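Local coordinates for protein Trypsin/chymotrypsin inhibitor (Alocasia macrorrhizos, PDB 5YCZ) that inhibits the serine proteases trypsin and alpha-chymotrypsin as a homodimeric Kunitz-type inhibitor, at residues G29-A34 with S52-A57; G37-N42 with R83-T88; N42-P47 with N163-I168; I76-P81 with T88-D93. All coordinates share one frame; numbering follows the deposited sequence.

Contact 1 (G29-A34 with S52-A57)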
# COMPACT_ATOMS: atom_id res chain seq x y z
N GLY A 29 -14.34 -11.87 2.84
CA GLY A 29 -13.15 -11.20 3.35
C GLY A 29 -13.32 -9.69 3.49
O GLY A 29 -14.42 -9.13 3.44
N LEU A 30 -12.18 -9.01 3.67
CA LEU A 30 -12.16 -7.57 3.91
C LEU A 30 -11.80 -6.80 2.64
O LEU A 30 -11.09 -7.31 1.76
CB LEU A 30 -11.18 -7.21 5.03
CG LEU A 30 -11.33 -8.02 6.31
CD1 LEU A 30 -10.51 -7.46 7.46
CD2 LEU A 30 -12.77 -8.06 6.71
N THR A 31 -12.29 -5.57 2.56
CA THR A 31 -12.08 -4.69 1.42
C THR A 31 -12.25 -3.24 1.90
O THR A 31 -12.20 -2.96 3.11
CB THR A 31 -13.04 -5.08 0.27
OG1 THR A 31 -12.81 -4.26 -0.89
CG2 THR A 31 -14.50 -4.98 0.72
N LEU A 32 -12.42 -2.32 0.95
CA LEU A 32 -12.52 -0.89 1.20
C LEU A 32 -13.81 -0.39 0.57
O LEU A 32 -14.12 -0.76 -0.56
CB LEU A 32 -11.33 -0.15 0.59
CG LEU A 32 -9.98 -0.38 1.25
CD1 LEU A 32 -8.88 0.50 0.64
CD2 LEU A 32 -10.12 -0.09 2.73
N ALA A 33 -14.56 0.46 1.28
CA ALA A 33 -15.86 0.90 0.78
C ALA A 33 -16.20 2.31 1.24
O ALA A 33 -15.83 2.74 2.33
CB ALA A 33 -16.99 -0.03 1.22
N ALA A 34 -16.94 3.02 0.38
CA ALA A 34 -17.60 4.28 0.69
C ALA A 34 -18.56 4.58 -0.45
O ALA A 34 -18.36 4.07 -1.56
CB ALA A 34 -16.58 5.41 0.88
N SER A 52 -12.43 -14.10 -0.47
CA SER A 52 -11.09 -13.62 -0.13
C SER A 52 -11.03 -12.12 0.11
O SER A 52 -10.13 -11.67 0.83
CB SER A 52 -10.09 -14.04 -1.22
OG SER A 52 -9.87 -13.04 -2.21
N GLY A 53 -11.97 -11.34 -0.44
CA GLY A 53 -11.87 -9.89 -0.29
C GLY A 53 -10.68 -9.35 -1.07
O GLY A 53 -10.39 -9.80 -2.18
N ARG A 54 -9.98 -8.40 -0.47
CA ARG A 54 -8.76 -7.86 -1.04
C ARG A 54 -7.56 -8.18 -0.16
O ARG A 54 -7.71 -8.44 1.04
CB ARG A 54 -8.87 -6.34 -1.21
CG ARG A 54 -9.61 -5.96 -2.46
CD ARG A 54 -9.71 -4.47 -2.55
NE ARG A 54 -10.92 -4.09 -3.26
CZ ARG A 54 -10.94 -3.70 -4.53
NH1 ARG A 54 -9.81 -3.63 -5.23
NH2 ARG A 54 -12.11 -3.38 -5.10
N PRO A 55 -6.35 -8.17 -0.72
CA PRO A 55 -5.18 -8.58 0.06
C PRO A 55 -4.77 -7.53 1.08
O PRO A 55 -4.79 -6.33 0.82
CB PRO A 55 -4.09 -8.75 -1.01
CG PRO A 55 -4.81 -8.82 -2.31
CD PRO A 55 -6.06 -8.02 -2.15
N LEU A 56 -4.37 -8.01 2.25
CA LEU A 56 -3.78 -7.19 3.29
C LEU A 56 -2.32 -7.55 3.47
O LEU A 56 -1.86 -8.63 3.08
CB LEU A 56 -4.52 -7.38 4.62
CG LEU A 56 -5.98 -6.96 4.60
CD1 LEU A 56 -6.77 -7.78 5.57
CD2 LEU A 56 -6.09 -5.48 4.95
N ALA A 57 -1.57 -6.62 4.06
CA ALA A 57 -0.21 -6.91 4.48
C ALA A 57 0.00 -6.24 5.83
O ALA A 57 -0.62 -5.22 6.13
CB ALA A 57 0.82 -6.43 3.47
O HOH W 1 -9.52 -9.95 2.59
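Arg54 N donates to Leu30 O over 2.7 Å, nearly straight and almost along the C=O axis, at the point of this beta-trefoil where strand 30-33 meets the chain leading into strand 55-60. The two segments are not sheet neighbours, since strand 30-33 pairs with 42-45 and 55-60 belongs to another sheet, so the junction illustrates how a few well-placed bonds can join separate sheets. Leu30 O also receives a CA-H...O contact from Gly53 CA at 3.4 Å. Gly29 and Gly53 have no side chains to hold the backbones apart, and their CA atoms lie 4.1 Å from each other.

On the buried side, Leu30 CD1 meets Leu56 CD1 at 4.2 Å, one methyl of each leucine in contact; both leucines also touch Ala20 of strand 18-22. Leu56 and Ala57 flank the predicted reactive bond, although the Leu56 side chain is buried here. A water accepts from Leu30 N at 3.0 Å and has Ser52 O and Arg54 O within hydrogen-bonding reach.

Toward solvent, the Arg54 chain runs extended from CG to NE, and its NH1 forms a salt bridge with Glu80. Chi1 of -178° sets Thr31 OG1 anti to its backbone N, and Arg54 NE donates to Thr31 OG1 at 3.0 Å, the hydroxyl oxygen lying in the guanidinium plane.

Contact 2 (G37-N42 with R83-T88)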
# COMPACT_ATOMS: atom_id res chain seq x y z
N GLY A 37 -17.92 8.46 -4.72
CA GLY A 37 -17.29 9.75 -4.57
C GLY A 37 -17.08 10.19 -3.14
O GLY A 37 -16.78 11.36 -2.90
N SER A 38 -17.22 9.29 -2.18
CA SER A 38 -16.97 9.63 -0.79
C SER A 38 -15.52 9.30 -0.46
O SER A 38 -15.01 8.26 -0.90
CB SER A 38 -17.93 8.86 0.13
OG SER A 38 -18.14 9.54 1.35
N CYS A 39 -14.86 10.17 0.30
CA CYS A 39 -13.54 9.83 0.82
C CYS A 39 -13.49 10.23 2.28
O CYS A 39 -14.10 11.23 2.67
CB CYS A 39 -12.41 10.53 0.05
SG CYS A 39 -12.04 9.82 -1.62
N PRO A 40 -12.76 9.47 3.13
CA PRO A 40 -11.94 8.31 2.77
C PRO A 40 -12.74 7.01 2.74
O PRO A 40 -13.87 6.98 3.22
CB PRO A 40 -10.88 8.26 3.89
CG PRO A 40 -11.33 9.23 4.94
CD PRO A 40 -12.71 9.71 4.58
N LEU A 41 -12.15 5.97 2.16
CA LEU A 41 -12.70 4.63 2.26
C LEU A 41 -12.57 4.13 3.69
O LEU A 41 -11.63 4.50 4.41
CB LEU A 41 -11.99 3.68 1.31
CG LEU A 41 -11.73 4.24 -0.09
CD1 LEU A 41 -11.11 3.17 -0.94
CD2 LEU A 41 -13.02 4.73 -0.72
N ASN A 42 -13.53 3.30 4.10
CA ASN A 42 -13.48 2.57 5.36
C ASN A 42 -13.23 1.09 5.10
O ASN A 42 -13.50 0.57 4.01
CB ASN A 42 -14.79 2.73 6.15
CG ASN A 42 -15.14 4.15 6.40
OD1 ASN A 42 -14.31 4.94 6.83
ND2 ASN A 42 -16.38 4.50 6.13
N ARG A 83 -9.09 4.94 -5.13
CA ARG A 83 -9.67 6.16 -5.67
C ARG A 83 -9.57 7.36 -4.73
O ARG A 83 -9.94 8.47 -5.12
CB ARG A 83 -11.14 5.92 -6.02
CG ARG A 83 -12.07 5.69 -4.83
CD ARG A 83 -13.50 5.93 -5.27
NE ARG A 83 -14.50 5.31 -4.41
CZ ARG A 83 -15.11 5.94 -3.42
NH1 ARG A 83 -14.79 7.21 -3.18
NH2 ARG A 83 -16.02 5.30 -2.69
N CYS A 84 -9.09 7.17 -3.50
CA CYS A 84 -8.96 8.22 -2.51
C CYS A 84 -7.49 8.44 -2.20
O CYS A 84 -6.67 7.53 -2.34
CB CYS A 84 -9.70 7.89 -1.21
SG CYS A 84 -11.52 7.84 -1.36
N PRO A 85 -7.12 9.66 -1.80
CA PRO A 85 -5.70 10.01 -1.66
C PRO A 85 -5.08 9.64 -0.32
O PRO A 85 -3.84 9.71 -0.20
CB PRO A 85 -5.74 11.53 -1.81
CG PRO A 85 -7.04 11.89 -1.13
CD PRO A 85 -7.99 10.84 -1.61
N GLN A 86 -5.91 9.29 0.67
CA GLN A 86 -5.43 8.87 1.98
C GLN A 86 -4.72 7.53 1.87
O GLN A 86 -5.03 6.71 1.00
CB GLN A 86 -6.60 8.73 2.96
CG GLN A 86 -7.38 10.01 3.18
CD GLN A 86 -8.48 10.22 2.15
OE1 GLN A 86 -8.94 9.28 1.50
NE2 GLN A 86 -8.91 11.45 2.01
N SER A 87 -3.77 7.30 2.77
CA SER A 87 -3.12 6.00 2.82
C SER A 87 -4.15 4.92 3.10
O SER A 87 -5.19 5.16 3.71
CB SER A 87 -2.02 5.98 3.89
OG SER A 87 -2.55 5.97 5.21
N THR A 88 -3.88 3.73 2.59
CA THR A 88 -4.68 2.56 2.89
C THR A 88 -4.26 1.87 4.18
O THR A 88 -4.55 0.68 4.37
CB THR A 88 -4.61 1.59 1.72
OG1 THR A 88 -3.24 1.38 1.38
CG2 THR A 88 -5.34 2.17 0.51
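Cys39 and Cys84 are joined by a disulfide whose chi3 of -93° is close to a right angle and gives the bridge a left-handed twist. Leu41 CD2 rests against the bridge, 3.5 Å from Cys84 SG. The same methyl turns to the neighbouring arginine and sits 3.6 Å from Arg83 CZ, over the centre of the guanidinium face, so one leucine branch packs on both sulfur and a flat cation.

Next to the bridge, Pro40, which follows a cis peptide bond, crosses Gln86 at about a right angle. The bend at chi2 (86°) brings CD of Gln86 to 3.6 Å from Pro40 CB, and Gln86 OE1 lies 3.2 Å from the same carbon. The carboxamide thus meets the proline through CB.

At the polar edge the Arg83 side chain is extended from CG to NE, and its guanidinium, with Leu41 CD2 on one face, has Gly37 N toward the rim of the other. Arg83 NH1 donates to Ser38 O in a bent bond (142°), modelled as short as 2.5 Å, a length that deserves caution. Arg83 NH2 makes a weak further bond to Pro35 O. The segment 83-88 also faces the second subunit: Arg83 packs on Thr105 of that subunit, and Pro85 and Ser87 make backbone hydrogen bonds to it.

Two segments without regular strand or helix are thus tied covalently, 41 residues apart in sequence, an arrangement characteristic of the disulfide-linked loops of Kunitz-type beta-trefoil inhibitors.

Contact 3 (N42-P47 with N163-I168)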
# COMPACT_ATOMS: atom_id res chain seq x y z
N ASN A 42 -13.53 3.30 4.10
CA ASN A 42 -13.48 2.57 5.36
C ASN A 42 -13.23 1.09 5.10
O ASN A 42 -13.50 0.57 4.01
CB ASN A 42 -14.79 2.73 6.15
CG ASN A 42 -15.14 4.15 6.40
OD1 ASN A 42 -14.31 4.94 6.83
ND2 ASN A 42 -16.38 4.50 6.13
N VAL A 43 -12.74 0.40 6.12
CA VAL A 43 -12.59 -1.05 6.04
C VAL A 43 -13.95 -1.70 6.19
O VAL A 43 -14.70 -1.39 7.13
CB VAL A 43 -11.59 -1.54 7.09
CG1 VAL A 43 -11.32 -3.04 6.94
CG2 VAL A 43 -10.29 -0.79 6.89
N ALA A 44 -14.29 -2.59 5.26
CA ALA A 44 -15.62 -3.19 5.19
C ALA A 44 -15.49 -4.67 4.86
O ALA A 44 -14.51 -5.10 4.25
CB ALA A 44 -16.50 -2.50 4.14
N GLN A 45 -16.50 -5.45 5.24
CA GLN A 45 -16.58 -6.84 4.82
C GLN A 45 -17.25 -6.91 3.45
O GLN A 45 -18.39 -6.44 3.28
CB GLN A 45 -17.36 -7.70 5.83
CG GLN A 45 -17.71 -9.10 5.31
CD GLN A 45 -18.32 -10.02 6.36
OE1 GLN A 45 -19.50 -9.90 6.73
NE2 GLN A 45 -17.51 -10.98 6.82
N ALA A 46 -16.55 -7.53 2.48
CA ALA A 46 -17.07 -7.83 1.14
C ALA A 46 -18.41 -8.55 1.20
O ALA A 46 -18.78 -9.09 2.25
CB ALA A 46 -16.05 -8.68 0.37
N PRO A 47 -19.19 -8.60 0.12
CA PRO A 47 -20.36 -9.48 0.12
C PRO A 47 -19.92 -10.94 0.06
O PRO A 47 -18.77 -11.27 -0.23
CB PRO A 47 -21.12 -9.05 -1.13
CG PRO A 47 -20.07 -8.54 -2.03
CD PRO A 47 -19.08 -7.84 -1.14
N ASN A 163 -22.83 -0.83 4.07
CA ASN A 163 -21.73 -1.76 4.23
C ASN A 163 -21.68 -2.29 5.64
O ASN A 163 -22.21 -1.70 6.59
CB ASN A 163 -20.42 -1.11 3.86
CG ASN A 163 -20.33 -0.81 2.39
OD1 ASN A 163 -20.52 0.32 1.95
ND2 ASN A 163 -20.08 -1.85 1.60
N VAL A 164 -21.03 -3.45 5.76
CA VAL A 164 -20.65 -4.02 7.04
C VAL A 164 -19.26 -3.50 7.38
O VAL A 164 -18.32 -3.67 6.60
CB VAL A 164 -20.67 -5.55 6.98
CG1 VAL A 164 -20.05 -6.13 8.20
CG2 VAL A 164 -22.11 -6.01 6.80
N LEU A 165 -19.14 -2.82 8.50
CA LEU A 165 -17.88 -2.20 8.88
C LEU A 165 -17.32 -2.97 10.07
O LEU A 165 -17.89 -3.98 10.51
CB LEU A 165 -18.08 -0.70 9.16
CG LEU A 165 -18.55 0.19 7.98
CD1 LEU A 165 -18.12 1.59 8.18
CD2 LEU A 165 -18.00 -0.26 6.64
N LEU A 166 -16.16 -2.52 10.58
CA LEU A 166 -15.54 -3.11 11.76
C LEU A 166 -15.58 -2.12 12.90
O LEU A 166 -14.98 -1.05 12.80
CB LEU A 166 -14.09 -3.51 11.48
CG LEU A 166 -13.84 -4.56 10.39
CD1 LEU A 166 -12.34 -4.77 10.21
CD2 LEU A 166 -14.53 -5.89 10.72
N ASN A 167 -16.27 -2.47 13.98
CA ASN A 167 -16.28 -1.65 15.19
C ASN A 167 -15.70 -2.47 16.34
O ASN A 167 -15.25 -3.59 16.15
CB ASN A 167 -17.70 -1.16 15.52
CG ASN A 167 -18.66 -2.29 15.91
OD1 ASN A 167 -18.48 -3.45 15.53
ND2 ASN A 167 -19.71 -1.94 16.63
N ILE A 168 -15.72 -1.88 17.53
CA ILE A 168 -15.31 -2.60 18.74
C ILE A 168 -16.47 -3.46 19.20
O ILE A 168 -17.54 -2.94 19.53
CB ILE A 168 -14.89 -1.64 19.86
CG1 ILE A 168 -13.70 -0.78 19.44
CG2 ILE A 168 -14.58 -2.45 21.13
CD1 ILE A 168 -12.38 -1.52 19.53
O HOH W 2 -14.73 -0.27 9.48
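Val164 O is approached by two groups of the opposing strand: Gln45 N gives it a hydrogen bond of 2.9 Å, and Ala44 CA adds a CA-H...O contact at 3.1 Å. The N-H arrives tilted from the carbonyl plane (27°), in keeping with strands that run far from antiparallel, their N-to-C directions 114° apart. As the strands diverge, water takes over from direct pairing: one molecule accepts from Leu166 N at 2.9 Å and lies within donating distance of Val43 O, bridging backbone atoms that do not meet directly.

Gln45 and Val164 lie side by side, pointing the same way, with Gln45 CB 3.9 Å from Val164 CG1; the extended glutamine carries its NE2 onward to Gly28 O. The two methyls of Leu165 touch different residues of the other strand. Leu165 CD2 is 3.5 Å from Val43 O and also touches Ala44 CB, while CD1 reaches the CB and ND2 of Asn42, whose OD1 is bonded to Thr100 OG1.

Further inward, Val43 CG1, set anti to the backbone N (chi1 -175°), meets Leu166 CD1 at 3.8 Å. The two side chains cross obliquely, and both continue onto Trp90 in the interior.

The contact joins an early strand, 42-45, to a late one, 164-168, with 115 residues between the segments. Such pairing of sequence-distant strands in one twisted antiparallel sheet, with Val43 and Leu166 turned to the interior, is in keeping with the beta-trefoil fold of the family.

Contact 4 (I76-P81 with T88-D93)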
# COMPACT_ATOMS: atom_id res chain seq x y z
N ILE A 76 -1.56 -2.30 9.58
CA ILE A 76 -2.27 -3.07 8.58
C ILE A 76 -2.59 -2.15 7.42
O ILE A 76 -2.95 -0.99 7.62
CB ILE A 76 -3.57 -3.70 9.14
CG1 ILE A 76 -3.31 -4.40 10.46
CG2 ILE A 76 -4.19 -4.67 8.12
CD1 ILE A 76 -4.59 -4.84 11.20
N MET A 77 -2.50 -2.69 6.20
CA MET A 77 -2.90 -1.92 5.03
C MET A 77 -3.36 -2.84 3.92
O MET A 77 -3.09 -4.04 3.93
CB MET A 77 -1.77 -1.00 4.57
CG MET A 77 -0.45 -1.67 4.19
SD MET A 77 0.44 -0.76 2.90
CE MET A 77 0.60 0.85 3.67
N PHE A 78 -4.12 -2.27 2.99
CA PHE A 78 -4.36 -2.88 1.70
C PHE A 78 -3.31 -2.32 0.75
O PHE A 78 -3.41 -1.15 0.34
CB PHE A 78 -5.76 -2.56 1.19
CG PHE A 78 -6.88 -3.14 2.01
CD1 PHE A 78 -7.44 -4.36 1.69
CD2 PHE A 78 -7.42 -2.42 3.09
CE1 PHE A 78 -8.51 -4.88 2.43
CE2 PHE A 78 -8.48 -2.94 3.83
CZ PHE A 78 -9.02 -4.18 3.49
N PRO A 79 -2.31 -3.09 0.37
CA PRO A 79 -1.24 -2.47 -0.45
C PRO A 79 -1.65 -2.33 -1.90
O PRO A 79 -1.10 -2.95 -2.81
CB PRO A 79 -0.08 -3.44 -0.25
CG PRO A 79 -0.72 -4.74 -0.02
CD PRO A 79 -2.07 -4.51 0.64
N GLU A 80 -2.66 -1.51 -2.16
CA GLU A 80 -3.08 -1.29 -3.54
C GLU A 80 -3.45 0.17 -3.69
O GLU A 80 -3.67 0.87 -2.70
CB GLU A 80 -4.27 -2.18 -3.95
CG GLU A 80 -5.32 -2.36 -2.90
CD GLU A 80 -6.37 -3.38 -3.33
OE1 GLU A 80 -7.34 -2.98 -4.02
OE2 GLU A 80 -6.21 -4.58 -3.00
N PRO A 81 -3.48 0.68 -4.91
CA PRO A 81 -3.97 2.03 -5.11
C PRO A 81 -5.48 2.03 -4.95
O PRO A 81 -6.15 0.99 -4.94
CB PRO A 81 -3.54 2.40 -6.53
CG PRO A 81 -2.57 1.36 -6.92
CD PRO A 81 -2.99 0.12 -6.18
N THR A 88 -3.88 3.73 2.59
CA THR A 88 -4.68 2.56 2.89
C THR A 88 -4.26 1.87 4.18
O THR A 88 -4.55 0.68 4.37
CB THR A 88 -4.61 1.59 1.72
OG1 THR A 88 -3.24 1.38 1.38
CG2 THR A 88 -5.34 2.17 0.51
N VAL A 89 -3.55 2.57 5.06
CA VAL A 89 -3.21 2.06 6.38
C VAL A 89 -4.43 2.19 7.29
O VAL A 89 -5.04 3.25 7.38
CB VAL A 89 -2.02 2.84 6.97
CG1 VAL A 89 -1.86 2.54 8.43
CG2 VAL A 89 -0.74 2.48 6.26
N TRP A 90 -4.78 1.10 7.97
CA TRP A 90 -5.91 1.12 8.88
C TRP A 90 -5.64 2.07 10.04
O TRP A 90 -4.53 2.11 10.58
CB TRP A 90 -6.17 -0.25 9.46
CG TRP A 90 -6.65 -1.28 8.55
CD1 TRP A 90 -6.61 -1.30 7.19
CD2 TRP A 90 -7.27 -2.50 8.95
NE1 TRP A 90 -7.16 -2.46 6.71
CE2 TRP A 90 -7.57 -3.21 7.78
CE3 TRP A 90 -7.59 -3.06 10.19
CZ2 TRP A 90 -8.19 -4.44 7.81
CZ3 TRP A 90 -8.20 -4.28 10.22
CH2 TRP A 90 -8.50 -4.97 9.04
N THR A 91 -6.68 2.78 10.46
CA THR A 91 -6.61 3.55 11.69
C THR A 91 -8.00 3.51 12.29
O THR A 91 -9.00 3.42 11.57
CB THR A 91 -6.12 4.99 11.44
OG1 THR A 91 -6.16 5.76 12.66
CG2 THR A 91 -6.98 5.67 10.37
N PHE A 92 -8.07 3.53 13.61
CA PHE A 92 -9.37 3.45 14.26
C PHE A 92 -9.86 4.86 14.53
O PHE A 92 -9.29 5.56 15.37
CB PHE A 92 -9.31 2.63 15.55
CG PHE A 92 -10.66 2.39 16.15
CD1 PHE A 92 -11.52 1.46 15.58
CD2 PHE A 92 -11.09 3.10 17.26
CE1 PHE A 92 -12.77 1.24 16.11
CE2 PHE A 92 -12.34 2.89 17.79
CZ PHE A 92 -13.19 1.96 17.22
N ASP A 93 -10.90 5.27 13.81
CA ASP A 93 -11.54 6.57 14.05
C ASP A 93 -12.36 6.43 15.32
O ASP A 93 -13.40 5.75 15.33
CB ASP A 93 -12.40 6.97 12.85
CG ASP A 93 -13.09 8.36 13.03
OD1 ASP A 93 -13.09 8.93 14.14
OD2 ASP A 93 -13.67 8.87 12.04
O HOH W 3 -2.64 0.34 10.75
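In the interior of the beta-trefoil, the end of strand 74-77 packs against the chain entering strand 91-93, with Ile76 covering one face of the Trp90 indole. Ile76 CG2 stands 3.8 Å from the centroid of the five-membered ring, a CH-pi contact only 15° off the normal, while Ile76 CD1 reaches the six-membered ring at CE3. Phe78 comes to the indole edge, its CE2 3.2 Å from Trp90 NE1; the two rings are oblique, with planes at 37°.

Trp90 N donates to Ile76 O at 2.8 Å, and Phe78 N to Thr88 O at a longer 3.3 Å. Around Met77 and Val89 these bonds form a single beta bridge rather than a continuous strand pair. The chain then folds into an inverse gamma turn centred on Pro79, closed by Glu80 N donating to Phe78 O. Thr88 bonds to the same carbonyl from across the contact. With chi1 at 51°, its OG1 lies between its own N and carbonyl carbon and donates to Phe78 O at 2.7 Å, from above the carbonyl plane and on the face opposite to Glu80 N. Met77 CE meets Val89 CG2, and both residues pack on the second subunit, Met77 on Glu80 and Val89 on Pro81 of that subunit.

How the contacts relate
Contact 4 is the most buried of the four and adds an aromatic core to its backbone bonds; contact 2, about 17 Å from the chain centre to its own centre, relies on a disulfide and a layered arginine near the dimer interface. Contacts 1 and 3 lie between these extremes, each with a small aliphatic cluster, and contacts 1, 3 and 4 all have a water beside the backbone. Contacts 1 and 3 share one sheet, where Thr31 N probably bonds to Ala44 O at 2.8 Å. Contacts 1 and 4 meet in another sheet through strands 55-60 and 74-77, and also at a surface ion pair, whereas contacts 3 and 4 meet at Trp90 in the interior. Contact 2 shares Asn42 with contact 3 and Thr88 with contact 4.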